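Local structure of glycoside hydrolase family 31 (Trueperella pyogenes, 5I0F) at residues Glu170-Val175 against Val219-Arg224; Ser543-Ile548 against His667-Met672; Pro570-Tyr575 against Thr613-Leu618; Thr689-Leu694 against Leu713-Val718; Ala105-Glu110 against Glu122-Thr127. The protein degrades cycloalternan, probably by hydrolysing its glucosidic linkages, and forms a covalent glycosyl-enzyme intermediate, as retaining family 31 glycoside hydrolases do. One frame throughout, in Å; residues are numbered along the deposited sequence.

Interaction 1. Residues Glu170-Val175 against Val219-Arg224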
# COMPACT_ATOMS: atom_id res chain seq x y z
N GLU A 170 18.65 -2.74 23.05
CA GLU A 170 18.81 -3.35 24.37
C GLU A 170 17.79 -4.47 24.60
O GLU A 170 16.79 -4.58 23.89
CB GLU A 170 18.73 -2.28 25.47
CG GLU A 170 19.85 -1.25 25.31
CD GLU A 170 19.96 -0.24 26.44
OE1 GLU A 170 19.05 -0.15 27.27
OE2 GLU A 170 20.98 0.49 26.49
N GLY A 171 18.08 -5.32 25.58
CA GLY A 171 17.40 -6.60 25.77
C GLY A 171 15.90 -6.55 25.98
O GLY A 171 15.18 -7.47 25.57
N ASP A 172 15.42 -5.48 26.59
CA ASP A 172 13.98 -5.33 26.82
C ASP A 172 13.27 -4.43 25.81
O ASP A 172 12.13 -4.02 26.05
CB ASP A 172 13.72 -4.80 28.22
CG ASP A 172 14.21 -3.37 28.41
OD1 ASP A 172 15.23 -2.97 27.78
OD2 ASP A 172 13.56 -2.66 29.22
N GLU A 173 13.93 -4.12 24.68
CA GLU A 173 13.35 -3.18 23.71
C GLU A 173 12.54 -3.88 22.63
O GLU A 173 12.89 -4.98 22.18
CB GLU A 173 14.43 -2.28 23.11
CG GLU A 173 14.82 -1.18 24.08
CD GLU A 173 15.93 -0.26 23.61
OE1 GLU A 173 16.80 -0.66 22.79
OE2 GLU A 173 15.98 0.88 24.12
N HIS A 174 11.47 -3.21 22.20
CA HIS A 174 10.54 -3.65 21.17
C HIS A 174 10.55 -2.63 20.04
O HIS A 174 10.73 -1.42 20.29
CB HIS A 174 9.15 -3.74 21.76
CG HIS A 174 9.08 -4.60 22.96
ND1 HIS A 174 8.87 -5.96 22.89
CD2 HIS A 174 9.25 -4.31 24.27
CE1 HIS A 174 8.86 -6.46 24.11
NE2 HIS A 174 9.10 -5.49 24.96
N VAL A 175 10.38 -3.11 18.81
CA VAL A 175 10.50 -2.27 17.63
C VAL A 175 9.16 -2.24 16.91
O VAL A 175 8.67 -3.27 16.47
CB VAL A 175 11.60 -2.76 16.68
CG1 VAL A 175 11.79 -1.76 15.54
CG2 VAL A 175 12.92 -2.93 17.42
N VAL A 219 11.02 0.86 21.94
CA VAL A 219 10.37 1.15 23.22
C VAL A 219 10.84 0.13 24.24
O VAL A 219 10.76 -1.07 23.97
CB VAL A 219 8.83 1.12 23.09
CG1 VAL A 219 8.18 1.57 24.39
CG2 VAL A 219 8.40 2.03 21.95
N ASN A 220 11.32 0.59 25.39
CA ASN A 220 11.76 -0.31 26.47
C ASN A 220 10.62 -0.57 27.44
O ASN A 220 9.54 -0.01 27.29
CB ASN A 220 13.06 0.17 27.15
CG ASN A 220 12.87 1.34 28.11
OD1 ASN A 220 11.77 1.65 28.58
ND2 ASN A 220 13.99 1.95 28.47
N GLU A 221 10.86 -1.41 28.43
CA GLU A 221 9.81 -1.84 29.35
C GLU A 221 9.74 -0.99 30.61
O GLU A 221 8.94 -1.29 31.50
CB GLU A 221 9.98 -3.34 29.64
CG GLU A 221 9.65 -4.16 28.40
CD GLU A 221 9.76 -5.66 28.59
OE1 GLU A 221 10.18 -6.10 29.66
OE2 GLU A 221 9.41 -6.40 27.63
N ALA A 222 10.56 0.05 30.66
CA ALA A 222 10.46 1.14 31.63
C ALA A 222 9.63 2.32 31.13
O ALA A 222 9.43 3.28 31.87
CB ALA A 222 11.85 1.64 31.97
N GLY A 223 9.19 2.29 29.88
CA GLY A 223 8.40 3.39 29.31
C GLY A 223 9.17 4.45 28.53
O GLY A 223 8.62 5.49 28.20
N ARG A 224 10.45 4.24 28.26
CA ARG A 224 11.20 5.22 27.49
C ARG A 224 11.33 4.71 26.07
O ARG A 224 11.30 3.50 25.83
CB ARG A 224 12.56 5.48 28.11
CG ARG A 224 12.50 5.97 29.57
CD ARG A 224 11.45 7.06 29.84
NE ARG A 224 11.78 8.36 29.25
CZ ARG A 224 10.99 9.44 29.26
NH1 ARG A 224 9.76 9.41 29.78
NH2 ARG A 224 11.42 10.57 28.71
O HOH W 1 16.37 -0.41 27.79
O HOH W 2 13.98 2.69 24.71

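Interaction 2. Residues Ser543-Ile548 against His667-Met672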
# COMPACT_ATOMS: atom_id res chain seq x y z
N SER A 543 -5.35 -7.59 9.55
CA SER A 543 -5.89 -6.24 9.36
C SER A 543 -5.83 -5.42 10.66
O SER A 543 -5.52 -4.24 10.60
CB SER A 543 -7.29 -6.26 8.74
OG SER A 543 -7.34 -6.98 7.47
N ILE A 544 -6.08 -6.04 11.81
CA ILE A 544 -5.93 -5.33 13.10
C ILE A 544 -4.48 -4.83 13.27
O ILE A 544 -4.23 -3.69 13.65
CB ILE A 544 -6.35 -6.21 14.30
CG1 ILE A 544 -7.83 -6.59 14.20
CG2 ILE A 544 -6.05 -5.51 15.64
CD1 ILE A 544 -8.24 -7.74 15.10
N THR A 545 -3.53 -5.72 13.01
CA THR A 545 -2.11 -5.39 13.02
C THR A 545 -1.77 -4.24 12.07
O THR A 545 -1.05 -3.28 12.45
CB THR A 545 -1.27 -6.65 12.73
OG1 THR A 545 -1.60 -7.65 13.71
CG2 THR A 545 0.22 -6.37 12.80
N ALA A 546 -2.32 -4.29 10.88
CA ALA A 546 -2.11 -3.23 9.89
C ALA A 546 -2.57 -1.87 10.41
O ALA A 546 -1.86 -0.87 10.24
CB ALA A 546 -2.79 -3.59 8.59
N GLY A 547 -3.72 -1.82 11.07
CA GLY A 547 -4.24 -0.55 11.56
C GLY A 547 -3.44 0.04 12.71
O GLY A 547 -3.21 1.23 12.76
N ILE A 548 -3.03 -0.83 13.64
CA ILE A 548 -2.23 -0.41 14.79
C ILE A 548 -0.85 0.07 14.34
O ILE A 548 -0.39 1.14 14.79
CB ILE A 548 -2.10 -1.55 15.82
CG1 ILE A 548 -3.49 -1.93 16.33
CG2 ILE A 548 -1.19 -1.14 16.98
CD1 ILE A 548 -3.52 -3.20 17.14
N HIS A 667 -0.18 -9.01 24.41
CA HIS A 667 -1.52 -8.79 23.87
C HIS A 667 -1.50 -7.77 22.72
O HIS A 667 -2.11 -6.72 22.80
CB HIS A 667 -2.44 -8.38 25.01
CG HIS A 667 -2.38 -9.32 26.17
ND1 HIS A 667 -3.24 -10.38 26.33
CD2 HIS A 667 -1.50 -9.38 27.20
CE1 HIS A 667 -2.92 -11.04 27.42
NE2 HIS A 667 -1.87 -10.46 27.97
N PRO A 668 -0.81 -8.12 21.64
CA PRO A 668 -0.59 -7.15 20.57
C PRO A 668 -1.79 -6.81 19.66
O PRO A 668 -1.66 -5.89 18.84
CB PRO A 668 0.54 -7.78 19.77
CG PRO A 668 0.26 -9.25 19.89
CD PRO A 668 -0.22 -9.43 21.31
N ARG A 669 -2.91 -7.54 19.76
CA ARG A 669 -4.13 -7.18 19.00
C ARG A 669 -5.25 -6.58 19.88
O ARG A 669 -6.41 -6.51 19.44
CB ARG A 669 -4.61 -8.35 18.13
CG ARG A 669 -3.70 -8.62 16.94
CD ARG A 669 -4.29 -9.64 15.98
NE ARG A 669 -4.47 -10.90 16.69
CZ ARG A 669 -3.60 -11.92 16.75
NH1 ARG A 669 -3.89 -12.99 17.48
NH2 ARG A 669 -2.45 -11.90 16.07
N GLN A 670 -4.93 -6.16 21.10
CA GLN A 670 -5.77 -5.15 21.77
C GLN A 670 -5.17 -3.80 21.52
O GLN A 670 -3.97 -3.68 21.27
CB GLN A 670 -6.00 -5.35 23.29
CG GLN A 670 -5.11 -6.30 24.03
CD GLN A 670 -5.44 -6.43 25.51
OE1 GLN A 670 -5.87 -7.48 25.97
NE2 GLN A 670 -5.16 -5.38 26.28
N TYR A 671 -6.02 -2.78 21.57
CA TYR A 671 -5.58 -1.44 21.30
C TYR A 671 -6.53 -0.44 21.94
O TYR A 671 -7.67 -0.77 22.26
CB TYR A 671 -5.51 -1.21 19.78
CG TYR A 671 -6.84 -1.34 19.06
CD1 TYR A 671 -7.30 -2.58 18.60
CD2 TYR A 671 -7.64 -0.21 18.85
CE1 TYR A 671 -8.52 -2.70 17.96
CE2 TYR A 671 -8.85 -0.31 18.18
CZ TYR A 671 -9.29 -1.55 17.74
OH TYR A 671 -10.51 -1.67 17.11
N MET A 672 -6.04 0.78 22.10
CA MET A 672 -6.85 1.88 22.57
C MET A 672 -7.50 2.55 21.35
O MET A 672 -6.86 2.70 20.28
CB MET A 672 -6.01 2.88 23.37
CG MET A 672 -5.33 2.31 24.62
SD MET A 672 -6.51 1.73 25.85
CE MET A 672 -7.40 3.22 26.27
O HOH W 3 -0.71 -6.72 16.27
O HOH W 4 -1.67 -10.41 13.72

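Interaction 3. Residues Pro570-Tyr575 against Thr613-Leu618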
# COMPACT_ATOMS: atom_id res chain seq x y z
N PRO A 570 -18.13 -13.70 3.44
CA PRO A 570 -17.63 -14.28 4.67
C PRO A 570 -18.72 -15.08 5.36
O PRO A 570 -19.90 -14.75 5.25
CB PRO A 570 -17.26 -13.05 5.51
CG PRO A 570 -18.07 -11.95 4.94
CD PRO A 570 -18.08 -12.23 3.48
N GLU A 571 -18.32 -16.15 6.05
CA GLU A 571 -19.24 -16.92 6.90
C GLU A 571 -19.85 -15.97 7.94
O GLU A 571 -19.23 -14.96 8.31
CB GLU A 571 -18.51 -18.09 7.60
CG GLU A 571 -17.64 -17.70 8.81
CD GLU A 571 -17.15 -18.89 9.64
OE1 GLU A 571 -15.95 -18.96 9.96
OE2 GLU A 571 -18.00 -19.76 9.98
N ALA A 572 -21.05 -16.31 8.42
CA ALA A 572 -21.82 -15.37 9.26
C ALA A 572 -21.02 -14.92 10.48
O ALA A 572 -21.03 -13.76 10.82
CB ALA A 572 -23.15 -16.00 9.70
N GLU A 573 -20.33 -15.86 11.13
CA GLU A 573 -19.63 -15.57 12.37
C GLU A 573 -18.49 -14.57 12.17
O GLU A 573 -18.26 -13.69 13.02
CB GLU A 573 -19.08 -16.87 12.99
CG GLU A 573 -18.58 -16.68 14.40
CD GLU A 573 -18.03 -17.96 15.02
OE1 GLU A 573 -17.74 -17.94 16.22
OE2 GLU A 573 -17.85 -18.98 14.29
N LEU A 574 -17.77 -14.71 11.06
CA LEU A 574 -16.71 -13.78 10.71
C LEU A 574 -17.27 -12.41 10.43
O LEU A 574 -16.74 -11.41 10.91
CB LEU A 574 -15.88 -14.31 9.52
CG LEU A 574 -14.80 -13.37 8.98
CD1 LEU A 574 -13.79 -12.98 10.06
CD2 LEU A 574 -14.14 -14.04 7.80
N TYR A 575 -18.34 -12.34 9.66
CA TYR A 575 -18.99 -11.05 9.40
C TYR A 575 -19.39 -10.37 10.71
O TYR A 575 -19.08 -9.20 10.91
CB TYR A 575 -20.19 -11.20 8.49
CG TYR A 575 -20.72 -9.88 7.93
CD1 TYR A 575 -20.15 -9.29 6.80
CD2 TYR A 575 -21.81 -9.25 8.51
CE1 TYR A 575 -20.65 -8.11 6.27
CE2 TYR A 575 -22.32 -8.07 7.98
CZ TYR A 575 -21.74 -7.50 6.87
OH TYR A 575 -22.27 -6.33 6.35
N THR A 613 -25.61 -16.71 3.76
CA THR A 613 -25.25 -17.57 4.89
C THR A 613 -26.44 -18.21 5.58
O THR A 613 -26.24 -19.01 6.46
CB THR A 613 -24.43 -16.81 5.97
OG1 THR A 613 -25.19 -15.72 6.50
CG2 THR A 613 -23.11 -16.28 5.39
N GLY A 614 -27.66 -17.86 5.20
CA GLY A 614 -28.85 -18.28 5.93
C GLY A 614 -28.92 -17.74 7.35
O GLY A 614 -29.61 -18.31 8.17
N CYS A 615 -28.21 -16.64 7.65
CA CYS A 615 -28.14 -16.12 9.02
C CYS A 615 -28.85 -14.78 9.11
O CYS A 615 -28.24 -13.71 9.01
CB CYS A 615 -26.70 -16.00 9.51
SG CYS A 615 -26.62 -15.43 11.22
N GLY A 616 -30.16 -14.86 9.30
CA GLY A 616 -31.02 -13.69 9.25
C GLY A 616 -30.69 -12.66 10.32
O GLY A 616 -30.80 -11.47 10.07
N GLU A 617 -30.25 -13.11 11.50
CA GLU A 617 -29.87 -12.17 12.58
C GLU A 617 -28.70 -11.19 12.24
O GLU A 617 -28.51 -10.19 12.96
CB GLU A 617 -29.59 -12.93 13.88
CG GLU A 617 -28.32 -13.77 13.89
CD GLU A 617 -28.32 -14.87 14.96
OE1 GLU A 617 -28.90 -14.67 16.04
OE2 GLU A 617 -27.75 -15.96 14.72
N LEU A 618 -27.95 -11.42 11.16
CA LEU A 618 -26.92 -10.46 10.77
C LEU A 618 -27.45 -9.07 10.46
O LEU A 618 -26.72 -8.09 10.63
CB LEU A 618 -26.11 -10.96 9.57
CG LEU A 618 -25.21 -12.18 9.77
CD1 LEU A 618 -24.42 -12.40 8.49
CD2 LEU A 618 -24.27 -11.99 10.96

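Interaction 4. Residues Thr689-Leu694 against Leu713-Val718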
# COMPACT_ATOMS: atom_id res chain seq x y z
N THR A 689 -16.13 -17.07 25.29
CA THR A 689 -15.53 -16.09 26.19
C THR A 689 -14.26 -15.53 25.55
O THR A 689 -13.73 -16.11 24.61
CB THR A 689 -15.22 -16.66 27.60
OG1 THR A 689 -14.07 -17.51 27.54
CG2 THR A 689 -16.40 -17.44 28.18
N TRP A 690 -13.78 -14.40 26.08
CA TRP A 690 -12.60 -13.74 25.55
C TRP A 690 -11.90 -13.02 26.69
O TRP A 690 -12.56 -12.39 27.52
CB TRP A 690 -12.99 -12.73 24.46
CG TRP A 690 -11.90 -12.39 23.44
CD1 TRP A 690 -11.28 -11.19 23.27
CD2 TRP A 690 -11.34 -13.27 22.47
NE1 TRP A 690 -10.38 -11.26 22.24
CE2 TRP A 690 -10.38 -12.53 21.73
CE3 TRP A 690 -11.55 -14.61 22.13
CZ2 TRP A 690 -9.64 -13.09 20.69
CZ3 TRP A 690 -10.81 -15.17 21.08
CH2 TRP A 690 -9.87 -14.41 20.38
N THR A 691 -10.58 -13.10 26.70
CA THR A 691 -9.77 -12.53 27.76
C THR A 691 -9.01 -11.29 27.30
O THR A 691 -8.41 -11.28 26.24
CB THR A 691 -8.83 -13.62 28.31
OG1 THR A 691 -9.64 -14.63 28.94
CG2 THR A 691 -7.88 -13.04 29.32
N THR A 692 -9.04 -10.25 28.13
CA THR A 692 -8.38 -8.98 27.87
C THR A 692 -7.43 -8.64 29.02
O THR A 692 -7.78 -8.81 30.19
CB THR A 692 -9.49 -7.91 27.73
OG1 THR A 692 -10.33 -8.27 26.63
CG2 THR A 692 -8.93 -6.53 27.49
N TYR A 693 -6.21 -8.19 28.69
CA TYR A 693 -5.33 -7.61 29.72
C TYR A 693 -5.71 -6.15 29.95
O TYR A 693 -5.72 -5.35 29.01
CB TYR A 693 -3.83 -7.73 29.38
CG TYR A 693 -2.98 -7.09 30.46
CD1 TYR A 693 -2.86 -7.68 31.73
CD2 TYR A 693 -2.36 -5.85 30.25
CE1 TYR A 693 -2.13 -7.06 32.75
CE2 TYR A 693 -1.62 -5.24 31.25
CZ TYR A 693 -1.51 -5.84 32.49
OH TYR A 693 -0.80 -5.22 33.48
N LEU A 694 -6.02 -5.82 31.21
CA LEU A 694 -6.27 -4.44 31.61
C LEU A 694 -5.04 -3.88 32.28
O LEU A 694 -4.53 -4.49 33.23
CB LEU A 694 -7.45 -4.33 32.59
CG LEU A 694 -8.80 -4.84 32.11
CD1 LEU A 694 -9.79 -4.76 33.26
CD2 LEU A 694 -9.27 -4.03 30.90
N LEU A 713 -5.70 -9.77 34.05
CA LEU A 713 -6.51 -10.33 32.96
C LEU A 713 -7.96 -10.39 33.41
O LEU A 713 -8.22 -10.67 34.58
CB LEU A 713 -6.03 -11.73 32.61
CG LEU A 713 -4.61 -11.83 32.03
CD1 LEU A 713 -4.10 -13.27 32.05
CD2 LEU A 713 -4.56 -11.26 30.62
N VAL A 714 -8.89 -10.12 32.50
CA VAL A 714 -10.33 -10.31 32.76
C VAL A 714 -10.95 -11.11 31.63
O VAL A 714 -10.50 -11.01 30.49
CB VAL A 714 -11.08 -8.98 32.95
CG1 VAL A 714 -10.54 -8.25 34.17
CG2 VAL A 714 -10.98 -8.08 31.72
N THR A 715 -11.98 -11.89 31.95
CA THR A 715 -12.70 -12.71 30.98
C THR A 715 -14.16 -12.23 30.84
O THR A 715 -14.78 -11.85 31.81
CB THR A 715 -12.58 -14.20 31.33
OG1 THR A 715 -11.20 -14.56 31.29
CG2 THR A 715 -13.33 -15.07 30.34
N ARG A 716 -14.66 -12.25 29.62
CA ARG A 716 -15.96 -11.67 29.24
C ARG A 716 -16.67 -12.70 28.38
O ARG A 716 -16.07 -13.21 27.42
CB ARG A 716 -15.68 -10.41 28.38
CG ARG A 716 -16.87 -9.61 27.84
CD ARG A 716 -17.63 -9.06 29.00
NE ARG A 716 -18.65 -8.06 28.75
CZ ARG A 716 -19.92 -8.30 28.45
NH1 ARG A 716 -20.37 -9.52 28.12
NH2 ARG A 716 -20.75 -7.28 28.42
N ALA A 717 -17.93 -13.00 28.70
CA ALA A 717 -18.83 -13.67 27.75
C ALA A 717 -18.92 -12.85 26.45
O ALA A 717 -19.11 -11.63 26.51
CB ALA A 717 -20.22 -13.84 28.36
N VAL A 718 -18.82 -13.49 25.29
CA VAL A 718 -18.88 -12.78 24.00
C VAL A 718 -19.91 -13.36 23.02
O VAL A 718 -19.56 -13.96 21.99
CB VAL A 718 -17.48 -12.65 23.35
CG1 VAL A 718 -16.64 -11.65 24.12
CG2 VAL A 718 -16.75 -13.98 23.25

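Interaction 5. Residues Ala105-Glu110 against Glu122-Thr127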
# COMPACT_ATOMS: atom_id res chain seq x y z
N ALA A 105 35.11 -5.50 -16.64
CA ALA A 105 34.99 -6.24 -17.89
C ALA A 105 33.86 -5.68 -18.73
O ALA A 105 33.14 -4.77 -18.31
CB ALA A 105 34.72 -7.72 -17.59
N THR A 106 33.72 -6.24 -19.91
CA THR A 106 32.57 -5.98 -20.75
C THR A 106 32.04 -7.35 -21.19
O THR A 106 32.79 -8.33 -21.22
CB THR A 106 32.97 -5.05 -21.92
OG1 THR A 106 31.78 -4.62 -22.59
CG2 THR A 106 33.85 -5.74 -22.91
N TYR A 107 30.75 -7.44 -21.51
CA TYR A 107 30.20 -8.70 -22.02
C TYR A 107 29.17 -8.47 -23.10
O TYR A 107 28.59 -7.39 -23.20
CB TYR A 107 29.63 -9.60 -20.89
CG TYR A 107 28.48 -8.99 -20.11
CD1 TYR A 107 28.71 -8.13 -19.04
CD2 TYR A 107 27.16 -9.26 -20.46
CE1 TYR A 107 27.66 -7.55 -18.35
CE2 TYR A 107 26.10 -8.68 -19.77
CZ TYR A 107 26.34 -7.83 -18.71
OH TYR A 107 25.29 -7.24 -18.04
N TYR A 108 28.98 -9.49 -23.93
CA TYR A 108 27.96 -9.48 -24.96
C TYR A 108 27.49 -10.90 -25.23
O TYR A 108 28.12 -11.87 -24.80
CB TYR A 108 28.46 -8.79 -26.23
CG TYR A 108 29.52 -9.54 -27.03
CD1 TYR A 108 29.16 -10.44 -28.02
CD2 TYR A 108 30.89 -9.32 -26.80
CE1 TYR A 108 30.12 -11.12 -28.76
CE2 TYR A 108 31.85 -9.99 -27.54
CZ TYR A 108 31.46 -10.89 -28.51
OH TYR A 108 32.38 -11.57 -29.23
N PHE A 109 26.37 -11.01 -25.93
CA PHE A 109 25.75 -12.29 -26.22
C PHE A 109 25.73 -12.55 -27.71
O PHE A 109 25.62 -11.62 -28.49
CB PHE A 109 24.33 -12.31 -25.69
CG PHE A 109 24.24 -12.05 -24.21
CD1 PHE A 109 24.41 -13.10 -23.30
CD2 PHE A 109 24.03 -10.78 -23.73
CE1 PHE A 109 24.33 -12.86 -21.94
CE2 PHE A 109 23.97 -10.53 -22.38
CZ PHE A 109 24.12 -11.57 -21.48
N GLU A 110 25.80 -13.82 -28.07
CA GLU A 110 25.71 -14.25 -29.44
C GLU A 110 24.80 -15.47 -29.53
O GLU A 110 25.03 -16.47 -28.84
CB GLU A 110 27.11 -14.58 -29.94
CG GLU A 110 27.26 -14.59 -31.44
CD GLU A 110 28.63 -15.10 -31.84
OE1 GLU A 110 29.52 -14.27 -32.07
OE2 GLU A 110 28.81 -16.33 -31.88
N GLU A 122 24.37 -5.75 -28.10
CA GLU A 122 25.29 -4.67 -27.71
C GLU A 122 26.26 -5.17 -26.63
O GLU A 122 26.09 -6.24 -26.02
CB GLU A 122 24.53 -3.41 -27.23
CG GLU A 122 23.36 -3.66 -26.28
CD GLU A 122 22.98 -2.49 -25.36
OE1 GLU A 122 23.86 -1.86 -24.74
OE2 GLU A 122 21.75 -2.24 -25.20
N SER A 123 27.28 -4.36 -26.40
CA SER A 123 28.21 -4.59 -25.31
C SER A 123 27.67 -4.00 -24.00
O SER A 123 27.12 -2.90 -24.00
CB SER A 123 29.54 -3.95 -25.66
OG SER A 123 30.43 -4.18 -24.62
N PHE A 124 27.85 -4.73 -22.89
CA PHE A 124 27.44 -4.28 -21.56
C PHE A 124 28.63 -4.22 -20.59
O PHE A 124 29.49 -5.10 -20.62
CB PHE A 124 26.40 -5.26 -20.99
CG PHE A 124 25.12 -5.33 -21.78
CD1 PHE A 124 24.08 -4.45 -21.53
CD2 PHE A 124 24.94 -6.30 -22.77
CE1 PHE A 124 22.89 -4.51 -22.25
CE2 PHE A 124 23.76 -6.38 -23.48
CZ PHE A 124 22.73 -5.49 -23.23
N PRO A 125 28.65 -3.23 -19.68
CA PRO A 125 29.72 -3.15 -18.70
C PRO A 125 29.51 -4.11 -17.52
O PRO A 125 28.38 -4.30 -17.07
CB PRO A 125 29.64 -1.71 -18.22
CG PRO A 125 28.19 -1.39 -18.30
CD PRO A 125 27.68 -2.13 -19.50
N LEU A 126 30.60 -4.67 -17.02
CA LEU A 126 30.62 -5.41 -15.77
C LEU A 126 31.63 -4.73 -14.84
O LEU A 126 32.84 -4.73 -15.12
CB LEU A 126 31.00 -6.86 -16.03
CG LEU A 126 31.06 -7.81 -14.83
CD1 LEU A 126 29.74 -7.81 -14.07
CD2 LEU A 126 31.42 -9.22 -15.28
N THR A 127 31.14 -4.13 -13.76
CA THR A 127 31.99 -3.44 -12.79
C THR A 127 31.66 -3.96 -11.40
O THR A 127 30.79 -3.42 -10.72
CB THR A 127 31.81 -1.92 -12.83
OG1 THR A 127 30.43 -1.61 -12.62
CG2 THR A 127 32.23 -1.36 -14.16
O HOH W 5 25.68 -4.56 -17.41

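Interaction 1. Residues Glu170-Val175 against Val219-Arg224
In H174 chi1 of -55° sets CG anti to the carbonyl carbon, and in E221 chi2 of -179° carries CD straight outward, so that carboxylate and imidazole meet with the side chains crossing at about a right angle. H174 NE2 donates to E221 OE2 at 2.8 Å; the oxygen uses its anti lone pair, and ring and carboxylate planes are nearly coplanar. Beside this bond, D172 OD2 accepts the backbone N-H of E221 at 3.1 Å, met from well above the carboxylate plane. H174 and V219 form an antiparallel hydrogen-bonded pair, with H174 N 2.9 Å from V219 O and V219 N 2.8 Å from H174 O. The pair ties the edge strand 174-179 to the end of strand 212-219, just before the chain turns toward strand 225-230. Further out, D186 OD2 bonds H174 ND1 and W665 stacks on the ring. With a carboxylate at each nitrogen, the imidazole is fixed in rotation and its protonated, cationic form is probably stabilised.

Interaction 2. Residues Ser543-Ile548 against His667-Met672
Helix 537-551 of the TIM barrel meets the C-terminal domain here, with I544 and I548 facing the type I turn H667-Q670 and the start of strand 671-673. I548 points toward the turn, and chi2 of 169° extends CD1 until it lies 3.7 Å from P668 O and 3.9 Å from Y671 CB. One helical turn earlier, I544 CG2 lies 4.0 Å from R669 CB, the two side chains crossing at about a right angle. Both isoleucines approach the Y671 ring obliquely, and its hydroxyl bonds F584 O, just after helix 572-583 of the barrel domain. M651 also touches I548 and Y671, and the joint between the two domains is buried. Polar linkage is left to water at the T545 side. One water donates to P668 O at 2.9 Å and also hydrogen-bonds T545 OG1. A second stands 2.8 Å from T545 OG1 and accepts from R669 NH2 at 2.9 Å.

Interaction 3. Residues Pro570-Tyr575 against Thr613-Leu618
A572, in the first turn of helix 572-583, puts its methyl against the connection between helices 606-613 and 617-646 of the TIM-barrel domain. Its CB lies 3.6 Å from C615 CB and 3.8 Å from T613 OG1, with L618 CD1 at 4.0 Å from the same CB. The two methyls of L618 divide the work: CD1 also meets Y575 CD2 at 4.1 Å, approaching the ring obliquely, while CD2 rests against the carbonyl oxygen of A572. What positions the first shell is the way one helix starts and another stops. E571 is the N-cap of helix 572-583, and Y575 N bonds back to E571 O in the first turn; A572 CB points toward T613-L618. Across the contact, helix 606-613 closes in a Schellman motif, where G614 leaves the helical path with positive phi and turns the chain toward C615. T613 OG1 is held by V609 O in the last turn of that helix, and Y575 OH reaches R604 O. T613 chi1 of 62° sets OG1 between the backbone N and the carbonyl carbon. On the other branch, T613 CG2 is 3.7 Å from A572 N and 3.6 Å from P570 O, a buried oxygen with no hydrogen-bond partner in the model.

Interaction 4. Residues Thr689-Leu694 against Leu713-Val718
T691 faces T715 and L713 from the neighbouring strand, and its short side chain meets something at every atom. CB sits 3.8 Å from V714 O, while CG2 drops closer to that same oxygen, at 3.5 Å, and also reaches L713 CD2 at 4.0 Å. Chi1 of -66° places OG1 anti to the carbonyl carbon, and there it is 2.8 Å from T715 OG1 in a hydroxyl-hydroxyl hydrogen bond; either could be the donor. T691 and T715 are a non-hydrogen-bonded pair of the antiparallel two-stranded sheet made by strands 689-694 and 712-717, in the C-terminal domain of this family 31 enzyme. On either side of them along the strands come hydrogen-bonded pairs, T692 with V714 and W690 with R716. The first has the straighter pair of bonds, T692 N to V714 O at 2.9 Å running nearly along the C=O axis, whereas W690 N meets R716 O with an N-H...O angle of 141°. On the face of T691, L713 CD2 packs on Y693 CB at 3.8 Å and comes up at the edge of the tyrosine ring, whose OH is held by D661. V714, on the other face with W690, T692 and R716, sets CG1 3.7 Å from L694 CD1; Y726 of strand 725-728 touches both residues. R716 starts on the face of V714, but its guanidinium leads away to a salt bridge with D701, and NH1 donates to A717 O.

Interaction 5. Residues Ala105-Glu110 against Glu122-Thr127
Strands 105-110 and 124-126 run antiparallel, their axes 4.5 Å apart at closest approach, and hydrogen-bonded pairs form at A105-L126 and Y107-F124. Y107 and F124 make the largest side-chain contributions. In Y107 chi1 of 62° puts CG between the backbone N and carbonyl carbon, and the ring comes down on F124, whose CB lies over one face toward the rim, 3.4 Å from Y107 CZ. This is a CH-pi contact; the two rings themselves are slid apart and barely overlap. At the edge of the Y107 ring, L126 CB is 4.0 Å from Y107 CD1. A water links Y107 OH to P125 O, and H4 also bonds that hydroxyl while its ring meets Y107, F109 and F124. The pair belongs to the beta hairpin 105-113 and 118-126, at the side of the N-terminal antiparallel sheet where strand 41-49 lies along the first arm. F124 O is gripped by two donors: Y107 N at 2.8 Å lies in the carbonyl plane, while T106 OG1 at 3.1 Å sits well above it. T106 and P125, a non-hydrogen-bonded pair, turn their side chains to the face away from Y107 and F124.

Along the chain interaction 5 comes first, then interaction 1, then the loop closed by interaction 2, which encloses interaction 3; interaction 4 comes last. Interaction 5, in the N-terminal sheet, lies on the opposite side of the chain's centre from interactions 2, 3 and 4, with centres about 51 to 65 Å away. Interactions 2 and 4 touch, their centres about 16 Å apart: Q670 NE2 probably bonds Y693 O, and H667 packs on Y693 and L713. The barrel-to-C-terminal joint thus continues directly into the two-stranded sheet. Interaction 3 sits on the barrel's outer helices, about 24 Å from both by centres. Interaction 1 approaches interaction 2 to about 9 Å between nearest atoms.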